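Local coordinates for FAD:protein FMN transferase (Pseudomonas stutzeri ATCC 14405 = CCUG 16156, PDB 5MGY) that probably transfers the FMN part of FAD to a threonine of its target protein, releasing AMP, in a magnesium-dependent reaction, at residues R64-P69 and A150-F155; G71-M76 and R144-V149; N156-G161 and S266-D271; T184-A189 and G223-G228; L280-G285 and F298-G303. All blocks are in the same frame, centred on the assembly; numbering follows the deposited sequence.

Contact 1 of 5, residues R64-P69 and A150-F155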
# COMPACT_ATOMS: atom_id res chain seq x y z
N ARG A 64 9.84 19.05 -2.85
CA ARG A 64 9.87 20.46 -2.58
C ARG A 64 9.44 20.73 -1.11
O ARG A 64 10.11 21.46 -0.39
CB ARG A 64 8.98 21.18 -3.58
CG ARG A 64 9.10 22.69 -3.55
CD ARG A 64 8.16 23.35 -4.52
NE ARG A 64 6.78 23.44 -3.97
CZ ARG A 64 5.71 22.81 -4.45
NH1 ARG A 64 5.85 21.98 -5.49
NH2 ARG A 64 4.52 22.99 -3.86
N PHE A 65 8.33 20.11 -0.69
CA PHE A 65 7.88 20.12 0.73
C PHE A 65 8.92 19.57 1.72
O PHE A 65 9.18 20.16 2.76
CB PHE A 65 6.60 19.33 0.91
CG PHE A 65 6.01 19.48 2.27
CD1 PHE A 65 5.43 20.68 2.64
CD2 PHE A 65 6.07 18.45 3.19
CE1 PHE A 65 4.92 20.86 3.89
CE2 PHE A 65 5.56 18.62 4.44
CZ PHE A 65 4.98 19.82 4.80
N ASN A 66 9.54 18.47 1.36
CA ASN A 66 10.54 17.85 2.24
C ASN A 66 11.77 18.70 2.44
O ASN A 66 12.40 18.59 3.47
CB ASN A 66 10.96 16.45 1.74
CG ASN A 66 9.87 15.43 1.89
OD1 ASN A 66 8.80 15.68 2.44
ND2 ASN A 66 10.12 14.28 1.33
N ALA A 67 12.12 19.52 1.46
CA ALA A 67 13.33 20.37 1.60
C ALA A 67 13.14 21.52 2.58
O ALA A 67 14.11 21.99 3.13
CB ALA A 67 13.78 20.86 0.28
N LEU A 68 11.91 21.94 2.81
CA LEU A 68 11.62 23.08 3.64
C LEU A 68 11.97 22.87 5.11
O LEU A 68 12.10 21.76 5.57
CB LEU A 68 10.15 23.44 3.49
CG LEU A 68 9.66 24.43 2.41
CD1 LEU A 68 10.54 24.63 1.18
CD2 LEU A 68 8.27 24.04 1.96
N PRO A 69 12.19 23.96 5.84
CA PRO A 69 12.56 23.92 7.25
C PRO A 69 11.33 23.89 8.16
O PRO A 69 10.26 24.30 7.76
CB PRO A 69 13.25 25.26 7.42
CG PRO A 69 12.43 26.17 6.59
CD PRO A 69 12.22 25.36 5.34
N ALA A 150 11.05 19.68 11.06
CA ALA A 150 11.58 19.44 9.68
C ALA A 150 11.16 18.10 9.11
O ALA A 150 12.03 17.27 8.82
CB ALA A 150 13.12 19.54 9.60
N LEU A 151 9.85 17.94 8.90
CA LEU A 151 9.28 16.67 8.38
C LEU A 151 9.71 16.31 6.96
O LEU A 151 9.77 17.15 6.05
CB LEU A 151 7.73 16.69 8.38
CG LEU A 151 7.02 16.73 9.75
CD1 LEU A 151 5.51 16.75 9.57
CD2 LEU A 151 7.44 15.58 10.64
N GLN A 152 9.95 15.03 6.79
CA GLN A 152 10.07 14.51 5.45
C GLN A 152 9.03 13.40 5.24
O GLN A 152 9.00 12.41 5.97
CB GLN A 152 11.49 14.08 5.23
CG GLN A 152 12.43 15.21 5.53
CD GLN A 152 13.79 14.96 4.90
OE1 GLN A 152 14.55 14.08 5.34
NE2 GLN A 152 14.10 15.71 3.83
N LEU A 153 8.16 13.63 4.25
CA LEU A 153 7.11 12.72 3.92
C LEU A 153 7.52 11.65 2.97
O LEU A 153 8.48 11.81 2.22
CB LEU A 153 5.94 13.49 3.35
CG LEU A 153 5.39 14.60 4.27
CD1 LEU A 153 4.10 15.19 3.72
CD2 LEU A 153 5.20 14.10 5.68
N ASP A 154 6.82 10.53 3.06
CA ASP A 154 6.97 9.37 2.15
C ASP A 154 5.59 8.70 2.04
O ASP A 154 4.96 8.33 3.03
CB ASP A 154 8.00 8.35 2.68
CG ASP A 154 8.35 7.27 1.64
OD1 ASP A 154 9.56 6.96 1.37
OD2 ASP A 154 7.41 6.74 1.05
N PHE A 155 5.14 8.50 0.81
CA PHE A 155 3.80 8.08 0.59
C PHE A 155 3.71 6.63 0.16
O PHE A 155 2.62 6.15 -0.19
CB PHE A 155 3.16 9.03 -0.48
CG PHE A 155 2.77 10.38 0.08
CD1 PHE A 155 1.66 10.51 0.93
CD2 PHE A 155 3.52 11.49 -0.22
CE1 PHE A 155 1.35 11.74 1.48
CE2 PHE A 155 3.21 12.71 0.32
CZ PHE A 155 2.13 12.85 1.18

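Contact 2 of 5, residues G71-M76 and R144-V149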
# COMPACT_ATOMS: atom_id res chain seq x y z
N GLY A 71 8.45 24.83 10.72
CA GLY A 71 7.59 26.02 10.69
C GLY A 71 6.98 26.40 9.36
O GLY A 71 6.14 27.28 9.36
N SER A 72 7.36 25.75 8.27
CA SER A 72 6.86 26.10 6.95
C SER A 72 5.42 25.66 6.71
O SER A 72 5.06 24.59 7.13
CB SER A 72 7.73 25.48 5.87
OG SER A 72 8.98 26.14 5.83
N CYS A 73 4.62 26.55 6.10
CA CYS A 73 3.41 26.25 5.32
C CYS A 73 3.74 26.49 3.84
O CYS A 73 4.35 27.48 3.48
CB CYS A 73 2.22 27.10 5.75
SG CYS A 73 1.61 26.69 7.41
N GLU A 74 3.36 25.56 3.00
CA GLU A 74 3.70 25.57 1.60
C GLU A 74 2.52 25.07 0.80
O GLU A 74 1.95 24.01 1.14
CB GLU A 74 4.88 24.68 1.39
CG GLU A 74 5.31 24.55 -0.06
CD GLU A 74 6.14 25.72 -0.58
OE1 GLU A 74 6.35 26.71 0.15
OE2 GLU A 74 6.66 25.63 -1.73
N PRO A 75 2.13 25.80 -0.28
CA PRO A 75 1.00 25.26 -1.08
C PRO A 75 1.34 23.90 -1.72
O PRO A 75 2.50 23.65 -2.10
CB PRO A 75 0.77 26.35 -2.14
CG PRO A 75 1.49 27.55 -1.65
CD PRO A 75 2.63 27.06 -0.84
N MET A 76 0.35 23.01 -1.76
CA MET A 76 0.55 21.64 -2.29
C MET A 76 -0.63 21.20 -3.12
O MET A 76 -1.79 21.58 -2.85
CB MET A 76 0.76 20.57 -1.18
CG MET A 76 1.97 20.75 -0.30
SD MET A 76 3.51 20.60 -1.19
CE MET A 76 3.55 18.86 -1.41
N ARG A 144 -2.69 24.63 1.73
CA ARG A 144 -1.30 24.52 2.21
C ARG A 144 -1.13 23.29 3.11
O ARG A 144 -2.08 22.90 3.78
CB ARG A 144 -0.88 25.79 2.95
CG ARG A 144 -0.79 27.03 2.07
CD ARG A 144 -1.47 28.25 2.68
NE ARG A 144 -0.64 28.95 3.67
CZ ARG A 144 -0.90 29.09 4.98
NH1 ARG A 144 -2.02 28.59 5.52
NH2 ARG A 144 -0.04 29.76 5.77
N LEU A 145 0.07 22.68 3.08
CA LEU A 145 0.50 21.69 4.05
C LEU A 145 1.44 22.37 4.97
O LEU A 145 2.37 22.98 4.49
CB LEU A 145 1.35 20.61 3.42
CG LEU A 145 0.88 19.21 3.10
CD1 LEU A 145 2.08 18.31 2.91
CD2 LEU A 145 0.00 18.72 4.24
N CYS A 146 1.30 22.16 6.27
CA CYS A 146 2.17 22.80 7.24
C CYS A 146 2.97 21.78 7.99
O CYS A 146 2.51 20.66 8.23
CB CYS A 146 1.35 23.65 8.17
SG CYS A 146 0.50 24.89 7.19
N LYS A 147 4.19 22.17 8.36
CA LYS A 147 5.00 21.32 9.18
C LYS A 147 5.63 22.06 10.34
O LYS A 147 6.31 23.06 10.13
CB LYS A 147 6.04 20.60 8.35
CG LYS A 147 7.14 21.44 7.75
CD LYS A 147 7.73 20.66 6.60
CE LYS A 147 9.21 20.79 6.50
NZ LYS A 147 9.74 19.95 5.41
N ALA A 148 5.41 21.54 11.56
CA ALA A 148 5.93 22.14 12.78
C ALA A 148 7.37 21.74 13.13
O ALA A 148 7.99 22.43 13.92
CB ALA A 148 5.05 21.82 13.91
N VAL A 149 7.86 20.64 12.58
CA VAL A 149 9.25 20.22 12.68
C VAL A 149 9.77 19.97 11.26
O VAL A 149 8.98 19.96 10.35
CB VAL A 149 9.39 18.90 13.55
CG1 VAL A 149 8.64 18.97 14.88
CG2 VAL A 149 8.97 17.67 12.78

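Contact 3 of 5, residues N156-G161 and S266-D271. With MG (magnesium ion), chain I.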
# COMPACT_ATOMS: atom_id res chain seq x y z
N ASN A 156 4.83 5.90 0.22
CA ASN A 156 4.94 4.57 -0.41
C ASN A 156 4.03 3.57 0.23
O ASN A 156 3.55 2.70 -0.43
CB ASN A 156 6.39 4.02 -0.43
CG ASN A 156 7.10 4.17 -1.79
OD1 ASN A 156 6.50 4.13 -2.85
ND2 ASN A 156 8.39 4.26 -1.73
N SER A 157 3.70 3.73 1.49
CA SER A 157 2.87 2.75 2.18
C SER A 157 1.43 2.74 1.66
O SER A 157 0.76 1.67 1.74
CB SER A 157 2.93 2.98 3.70
OG SER A 157 2.40 4.23 4.01
N ILE A 158 0.98 3.88 1.12
CA ILE A 158 -0.32 4.04 0.38
C ILE A 158 -0.41 4.37 -1.14
O ILE A 158 -1.52 4.29 -1.72
CB ILE A 158 -1.30 4.99 1.09
CG1 ILE A 158 -0.69 6.33 1.41
CG2 ILE A 158 -1.71 4.38 2.37
CD1 ILE A 158 -1.68 7.36 1.99
N ALA A 159 0.70 4.73 -1.79
CA ALA A 159 0.62 5.22 -3.22
C ALA A 159 0.01 4.19 -4.20
O ALA A 159 -0.92 4.51 -4.91
CB ALA A 159 1.96 5.68 -3.73
N ALA A 160 0.52 2.96 -4.20
CA ALA A 160 0.05 1.93 -5.13
C ALA A 160 -1.45 1.69 -4.97
O ALA A 160 -2.19 1.59 -5.94
CB ALA A 160 0.82 0.64 -4.93
N GLY A 161 -1.91 1.65 -3.75
CA GLY A 161 -3.31 1.50 -3.56
C GLY A 161 -4.22 2.61 -4.02
O GLY A 161 -5.35 2.33 -4.44
N SER A 266 -11.79 0.09 -0.22
CA SER A 266 -10.82 1.07 -0.66
C SER A 266 -9.48 0.40 -0.70
O SER A 266 -8.98 -0.01 0.34
CB SER A 266 -10.80 2.22 0.33
OG SER A 266 -9.64 2.95 0.16
N THR A 267 -8.90 0.26 -1.88
CA THR A 267 -7.55 -0.28 -2.04
C THR A 267 -6.49 0.61 -1.35
O THR A 267 -5.43 0.14 -1.01
CB THR A 267 -7.24 -0.34 -3.52
OG1 THR A 267 -8.38 -0.84 -4.20
CG2 THR A 267 -6.08 -1.19 -3.82
N LEU A 268 -6.78 1.91 -1.22
CA LEU A 268 -5.88 2.82 -0.51
C LEU A 268 -5.76 2.33 0.95
O LEU A 268 -4.65 2.05 1.46
CB LEU A 268 -6.44 4.26 -0.60
CG LEU A 268 -5.54 5.39 -0.07
CD1 LEU A 268 -6.02 6.77 -0.47
CD2 LEU A 268 -5.34 5.31 1.44
N ARG A 269 -6.91 2.22 1.61
CA ARG A 269 -7.05 1.63 2.98
C ARG A 269 -6.40 0.26 3.15
O ARG A 269 -5.65 0.06 4.12
CB ARG A 269 -8.53 1.64 3.45
CG ARG A 269 -8.91 3.10 3.74
CD ARG A 269 -10.00 3.39 4.74
NE ARG A 269 -9.80 2.86 6.11
CZ ARG A 269 -9.19 3.47 7.12
NH1 ARG A 269 -9.16 2.90 8.30
NH2 ARG A 269 -8.58 4.63 6.96
N ALA A 270 -6.57 -0.64 2.19
CA ALA A 270 -5.90 -1.92 2.28
C ALA A 270 -4.38 -1.78 2.28
O ALA A 270 -3.71 -2.48 2.97
CB ALA A 270 -6.34 -2.87 1.15
N ASP A 271 -3.84 -0.85 1.51
CA ASP A 271 -2.38 -0.69 1.35
C ASP A 271 -1.83 -0.13 2.66
O ASP A 271 -0.69 -0.46 3.08
CB ASP A 271 -2.09 0.22 0.09
CG ASP A 271 -0.64 0.12 -0.45
OD1 ASP A 271 -0.27 0.96 -1.33
OD2 ASP A 271 0.16 -0.74 0.00
MG MG I . 1.82 -0.43 1.68

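Contact 4 of 5, residues T184-A189 and G223-G228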
# COMPACT_ATOMS: atom_id res chain seq x y z
N THR A 184 1.68 -2.97 -8.96
CA THR A 184 2.76 -3.43 -8.02
C THR A 184 2.23 -4.22 -6.87
O THR A 184 2.63 -4.01 -5.73
CB THR A 184 3.64 -2.31 -7.43
OG1 THR A 184 2.96 -1.65 -6.37
CG2 THR A 184 4.01 -1.30 -8.46
N GLY A 185 1.29 -5.11 -7.16
CA GLY A 185 0.78 -6.03 -6.19
C GLY A 185 -0.54 -5.66 -5.57
O GLY A 185 -1.37 -6.53 -5.36
N GLU A 186 -0.76 -4.39 -5.27
CA GLU A 186 -2.09 -3.94 -4.86
C GLU A 186 -3.06 -4.12 -6.02
O GLU A 186 -2.70 -3.90 -7.16
CB GLU A 186 -2.09 -2.45 -4.43
CG GLU A 186 -1.62 -2.20 -3.02
CD GLU A 186 -0.20 -2.65 -2.77
OE1 GLU A 186 0.60 -2.56 -3.73
OE2 GLU A 186 0.13 -3.08 -1.63
N LEU A 187 -4.29 -4.50 -5.72
CA LEU A 187 -5.28 -4.66 -6.73
C LEU A 187 -6.69 -4.60 -6.24
O LEU A 187 -6.97 -4.74 -5.05
CB LEU A 187 -5.07 -5.94 -7.50
CG LEU A 187 -5.18 -7.33 -6.88
CD1 LEU A 187 -6.64 -7.76 -6.64
CD2 LEU A 187 -4.50 -8.34 -7.83
N LYS A 188 -7.58 -4.41 -7.20
CA LYS A 188 -9.00 -4.44 -6.96
C LYS A 188 -9.75 -4.93 -8.22
O LYS A 188 -9.35 -4.70 -9.35
CB LYS A 188 -9.45 -3.07 -6.50
CG LYS A 188 -10.92 -2.96 -6.25
CD LYS A 188 -11.33 -1.63 -5.61
CE LYS A 188 -12.85 -1.59 -5.53
NZ LYS A 188 -13.53 -0.35 -5.13
N ALA A 189 -10.85 -5.62 -8.01
CA ALA A 189 -11.65 -6.04 -9.11
C ALA A 189 -13.11 -5.88 -8.81
O ALA A 189 -13.51 -5.87 -7.64
CB ALA A 189 -11.34 -7.49 -9.45
N GLY A 223 -10.68 -4.28 -2.85
CA GLY A 223 -9.23 -4.21 -3.11
C GLY A 223 -8.46 -5.03 -2.10
O GLY A 223 -8.96 -5.28 -1.03
N VAL A 224 -7.26 -5.44 -2.47
CA VAL A 224 -6.43 -6.35 -1.69
C VAL A 224 -5.05 -5.77 -1.65
O VAL A 224 -4.53 -5.23 -2.66
CB VAL A 224 -6.36 -7.73 -2.38
CG1 VAL A 224 -5.33 -8.69 -1.77
CG2 VAL A 224 -7.72 -8.38 -2.28
N SER A 225 -4.39 -5.91 -0.51
CA SER A 225 -3.01 -5.46 -0.45
C SER A 225 -2.24 -6.40 0.43
O SER A 225 -2.73 -6.75 1.50
CB SER A 225 -2.96 -4.05 0.12
OG SER A 225 -1.64 -3.75 0.54
N THR A 226 -1.02 -6.72 -0.00
CA THR A 226 -0.18 -7.67 0.72
C THR A 226 1.15 -7.11 1.14
O THR A 226 2.00 -6.93 0.34
CB THR A 226 0.10 -8.95 -0.12
OG1 THR A 226 -1.13 -9.56 -0.55
CG2 THR A 226 0.87 -9.97 0.72
N SER A 227 1.35 -6.89 2.42
CA SER A 227 2.64 -6.44 2.92
C SER A 227 3.57 -7.61 3.19
O SER A 227 3.21 -8.53 3.89
CB SER A 227 2.44 -5.62 4.21
OG SER A 227 3.66 -5.10 4.69
N GLY A 228 4.78 -7.54 2.68
CA GLY A 228 5.70 -8.64 2.81
C GLY A 228 5.36 -9.78 1.86
O GLY A 228 4.31 -9.77 1.19

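Contact 5 of 5, residues L280-G285 and F298-G303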
# COMPACT_ATOMS: atom_id res chain seq x y z
N LEU A 280 2.84 -3.71 13.29
CA LEU A 280 2.37 -4.10 14.63
C LEU A 280 2.83 -5.50 15.03
O LEU A 280 3.14 -5.75 16.20
CB LEU A 280 0.81 -4.00 14.75
CG LEU A 280 0.24 -2.60 15.01
CD1 LEU A 280 -1.27 -2.62 14.90
CD2 LEU A 280 0.71 -2.05 16.36
N GLY A 281 2.90 -6.37 14.03
CA GLY A 281 3.21 -7.77 14.22
C GLY A 281 2.05 -8.71 14.44
O GLY A 281 0.90 -8.25 14.62
N PRO A 282 2.33 -10.02 14.47
CA PRO A 282 1.27 -11.07 14.63
C PRO A 282 0.29 -10.88 15.82
O PRO A 282 -0.92 -11.05 15.64
CB PRO A 282 2.05 -12.38 14.75
CG PRO A 282 3.51 -12.04 14.56
CD PRO A 282 3.67 -10.56 14.77
N GLU A 283 0.78 -10.48 16.98
CA GLU A 283 -0.11 -10.32 18.10
C GLU A 283 -0.87 -9.02 17.99
O GLU A 283 -2.08 -9.08 17.84
CB GLU A 283 0.64 -10.36 19.42
CG GLU A 283 1.30 -11.66 19.80
CD GLU A 283 1.56 -11.71 21.30
OE1 GLU A 283 1.35 -10.69 22.01
OE2 GLU A 283 1.96 -12.78 21.81
N LYS A 284 -0.19 -7.86 18.09
CA LYS A 284 -0.92 -6.57 18.12
C LYS A 284 -1.73 -6.36 16.84
O LYS A 284 -2.84 -5.75 16.89
CB LYS A 284 0.02 -5.40 18.33
CG LYS A 284 0.48 -5.27 19.75
CD LYS A 284 1.76 -4.50 19.93
CE LYS A 284 2.36 -4.99 21.23
NZ LYS A 284 3.68 -4.38 21.38
N GLY A 285 -1.17 -6.92 15.75
CA GLY A 285 -1.83 -6.96 14.46
C GLY A 285 -3.22 -7.52 14.48
O GLY A 285 -4.20 -6.81 14.22
N PHE A 298 -2.97 -13.30 8.01
CA PHE A 298 -1.58 -13.21 8.45
C PHE A 298 -0.72 -14.44 8.13
O PHE A 298 -1.20 -15.53 8.13
CB PHE A 298 -1.58 -13.06 9.95
CG PHE A 298 -2.18 -11.82 10.43
CD1 PHE A 298 -1.39 -10.83 11.02
CD2 PHE A 298 -3.53 -11.60 10.32
CE1 PHE A 298 -1.95 -9.66 11.47
CE2 PHE A 298 -4.08 -10.42 10.77
CZ PHE A 298 -3.30 -9.44 11.35
N VAL A 299 0.57 -14.25 7.84
CA VAL A 299 1.50 -15.37 7.67
C VAL A 299 2.65 -15.21 8.65
O VAL A 299 3.57 -14.42 8.46
CB VAL A 299 2.02 -15.52 6.24
CG1 VAL A 299 2.86 -16.77 6.12
CG2 VAL A 299 0.85 -15.68 5.30
N VAL A 300 2.58 -16.03 9.70
CA VAL A 300 3.51 -16.02 10.80
C VAL A 300 4.41 -17.22 10.69
O VAL A 300 3.95 -18.40 10.47
CB VAL A 300 2.80 -16.07 12.16
CG1 VAL A 300 3.81 -15.82 13.25
CG2 VAL A 300 1.64 -15.09 12.20
N ARG A 301 5.68 -16.87 10.77
CA ARG A 301 6.79 -17.78 10.71
C ARG A 301 6.97 -18.32 12.10
O ARG A 301 7.31 -17.60 13.03
CB ARG A 301 8.02 -17.01 10.28
CG ARG A 301 9.32 -17.57 10.76
CD ARG A 301 9.62 -18.88 10.13
NE ARG A 301 10.49 -18.78 8.96
CZ ARG A 301 11.63 -19.49 8.87
NH1 ARG A 301 12.38 -19.43 7.80
NH2 ARG A 301 12.07 -20.27 9.83
N GLU A 302 6.69 -19.59 12.23
CA GLU A 302 6.77 -20.26 13.51
C GLU A 302 7.52 -21.56 13.33
O GLU A 302 7.22 -22.33 12.44
CB GLU A 302 5.33 -20.48 14.03
CG GLU A 302 5.16 -21.11 15.38
CD GLU A 302 5.35 -20.20 16.61
OE1 GLU A 302 4.92 -19.02 16.73
OE2 GLU A 302 5.98 -20.74 17.51
N GLY A 303 8.52 -21.78 14.17
CA GLY A 303 9.29 -23.01 14.17
C GLY A 303 9.73 -23.57 12.83
O GLY A 303 9.39 -24.71 12.46

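Contact 1 of 5, residues R64-P69 and A150-F155
The carboxamide of Asn66 lies against the backbone of Leu153 and bonds to both its polar groups. Leu153 N donates to Asn66 OD1 over 2.8 Å, coming from above the carbonyl plane, 43° out of it. In return Asn66 ND2 donates to Leu153 O at 3.1 Å, this time in the carbonyl plane and on a lone pair of the acceptor. The amide thus stands in for a strand neighbour, pairing with one residue of an irregular segment at both its N-H and its C=O. ND2 has a second partner in Glu63. Beside this polar grip the packing is apolar and closed: Leu153 CD1 touches the Phe65 ring at CE2 (3.8 Å), the two side chains crossing obliquely, and Leu138 of strand 138-141 packs on both. The contact thereby ties the C-terminal end of helix 61-67 to the extended segment 150-155, which leads from strand 144-147 toward the magnesium-binding Ser157. An alanine in place of Asn66 would probably leave Leu153 N and O without these mates and let the segment drift from the helix. The other side is looser. Here Gln152, partly exposed and lying against Glu103 and Pro104 of helix 103-108, runs extended beyond CG to the helix end, where its NE2 makes a weak hydrogen bond of 3.4 Å to Asn66 O.

Contact 2 of 5, residues G71-M76 and R144-V149
Cys73 and Cys146 are joined by a disulfide, SG to SG 2.1 Å, across a non-hydrogen-bonded pair of two antiparallel strands. Both sulfurs stand anti to their own carbonyl carbon (chi1 -69° and -60°), and the S-S torsion is 117°. Backbone hydrogen bonds flank the bridge. Glu74 and Leu145 form a reciprocal pair, Glu74 N to Leu145 O at 3.1 Å and Leu145 N to Glu74 O at 3.0 Å. On the other side Lys147 N donates to Ser72 O at 2.9 Å, and a weak bond from Gly71 N to Lys147 O follows at the end of the ladder. On the face carrying Leu145, its CB meets Met76 CG at 3.8 Å, and Phe65 of helix 61-67 packs against both. On the disulfide face the charged group is Arg144. Its chain bends at chi2 and chi3, and Cys73 CB lies 3.4 Å above one face of the guanidinium, offset toward the rim, while NH1 forms a salt bridge with Asp141. An alanine at Arg144 would probably leave Asp141 without this ionic mate and uncover Cys73 CB and the disulfide beside it. The polar ends on the opposite face find partners outside the two strands: Glu74 forms a salt bridge with Arg64, and the Lys147 ammonium donates to the carbonyls of Phe65, Leu68 and Leu151. The edge strand 73-75 of this small three-stranded sheet is therefore fastened covalently as well as by its ladder, a cross-link consistent with a protein exported beyond the reducing cytoplasm.

Contact 3 of 5, residues N156-G161 and S266-D271
Ser157 and Asp271 meet at the magnesium ion. Ser157 O and Asp271 OD2 each lie 2.4 Å from the magnesium ion, and Thr275, one turn further along helix 267-292, completes the three protein ligands. Ser157 binds through its backbone carbonyl, whereas Asp271 uses its side chain, with CG anti to the backbone N (chi1 -162°). Ser157 O lies 3.0 Å from Asp271 OD2, and the metal probably offsets the repulsion between them. In the second shell Gly161 N donates to Asp271 OD1 at 3.0 Å from above the carboxylate plane, 36° out of it. The carboxylate is thus held at both oxygens, one by metal and the other by an amide. Gly161 also lets the helices come close: a side chain here would run into Thr267 O and Asp271 CB. Further out, Ile158 CG2 touches Leu268 CD2 at 3.9 Å, and Ser266 OG caps the start of helix 267-292 by accepting from Arg269 N at 3.2 Å. The first turns of helices 159-173 and 267-292 are packed together near the centre of the chain, with Leu83 and Leu90 of helix 78-93 against Leu268 and Ile158, and strand 186-190 bordering Ala160 and Thr267.

Contact 4 of 5, residues T184-A189 and G223-G228
Leu187 and Val224 form a hydrogen-bonded antiparallel pair, and their two backbone bonds hold the strands together. Val224 N donates to Leu187 O over 2.7 Å, and Leu187 N returns a bond of 3.2 Å to Val224 O. Around this pair lie CA-H...O contacts, such as Glu186 CA to Val224 O at 3.5 Å.

Of the side-chain bonds, one crosses the strands. Ser225 OG, anti to its backbone N (chi1 164°), donates to Glu186 OE2 at 2.9 Å on the anti lone pair, the one directed away from the other carboxylate oxygen. The Glu186 chain bends at chi2 (61°), which turns CD back from an extended course. Its side chain stands about 5 Å from the magnesium ion, beside the metal ligand Asp271, and the bond from Ser225 probably helps to fix the carboxylate there.

Apolar packing is modest. Leu187 CD1 approaches Val224 CB at 4.3 Å, with Leu219 of strand 213-219 against both residues. On the other face the extended chain of Lys188 passes over Gly223, with Lys188 CB 3.6 Å from Gly223 CA. The Lys188 ammonium group continues to the carbonyl of Lys265.

Strands 186-190 and 222-227 are neighbours in the middle of the large antiparallel sheet of this ApbE-family protein. Their face with Glu186, Lys188 and Ser225 is covered by helices 159-173 and 267-292, which places the Glu186-Ser225 pair at the border of the magnesium site.

Contact 5 of 5, residues L280-G285 and F298-G303
Helix 267-292 and strand 295-301 belong to the ApbE fold as a helix followed by the next strand of the large antiparallel sheet, the helix packed across that sheet. Their local axes approach to 9.3 Å at an angle of 115°, and the contact between them is made by side chains and helix backbone without any hydrogen bond.

The strand contributes Phe298 and Val300, two residues apart and both directed toward the helix. Phe298 has CG anti to its carbonyl carbon (chi1 -65°), and the far end of its ring comes up to the backbone of Gly285, with CZ 3.7 Å from Gly285 C and CE1 4.0 Å from Gly285 CA. A side chain at Gly285 would run into CE1, so the bare backbone lets the ring settle against the helix. Leu277 and Leu286 of the same helix, with Leu257 and Val260 of the adjoining strand 257-264, enclose the ring in a hydrophobic layer between helix and sheet.

The helix is kinked here. Pro282 has no N-H to give to the preceding turn, and the amide of Glu283 also lacks a bond to it, whereas Gly285 N does reach Gly281 O at 2.7 Å and carries the helix on beyond the irregularity. Gly281 enters the kink with a positive phi of 91°.

Pro282 then supplies the second apolar touch, partly exposed and also bordered by His255 and Leu257. Two atoms of its ring meet the two methyls of Val300: Pro282 CB rests 3.7 Å from Val300 CG2, and Pro282 CG lies 4.0 Å from Val300 CG1.

Contacts 3 and 4 lie near the centre of the chain and touch each other through neighbouring carboxylates; contact 3 is built on metal ligation, contact 4 on a backbone ladder with one buried carboxylate-hydroxyl bond. Contacts 1 and 2 form a second group, their centres about 20 Å or more from that of contact 3, joined by polar bonds between helix 61-67 and the small sheet. Contact 1 is buried, while contact 2 reaches the surface and adds a disulfide to its ladder. Contact 5, a buried contact without hydrogen bonds across its segments, shares helix 267-292 with contact 3 and the large sheet with contact 4. Residues 150-155 run directly into 156-161, linking contact 1 to the magnesium site by sequence.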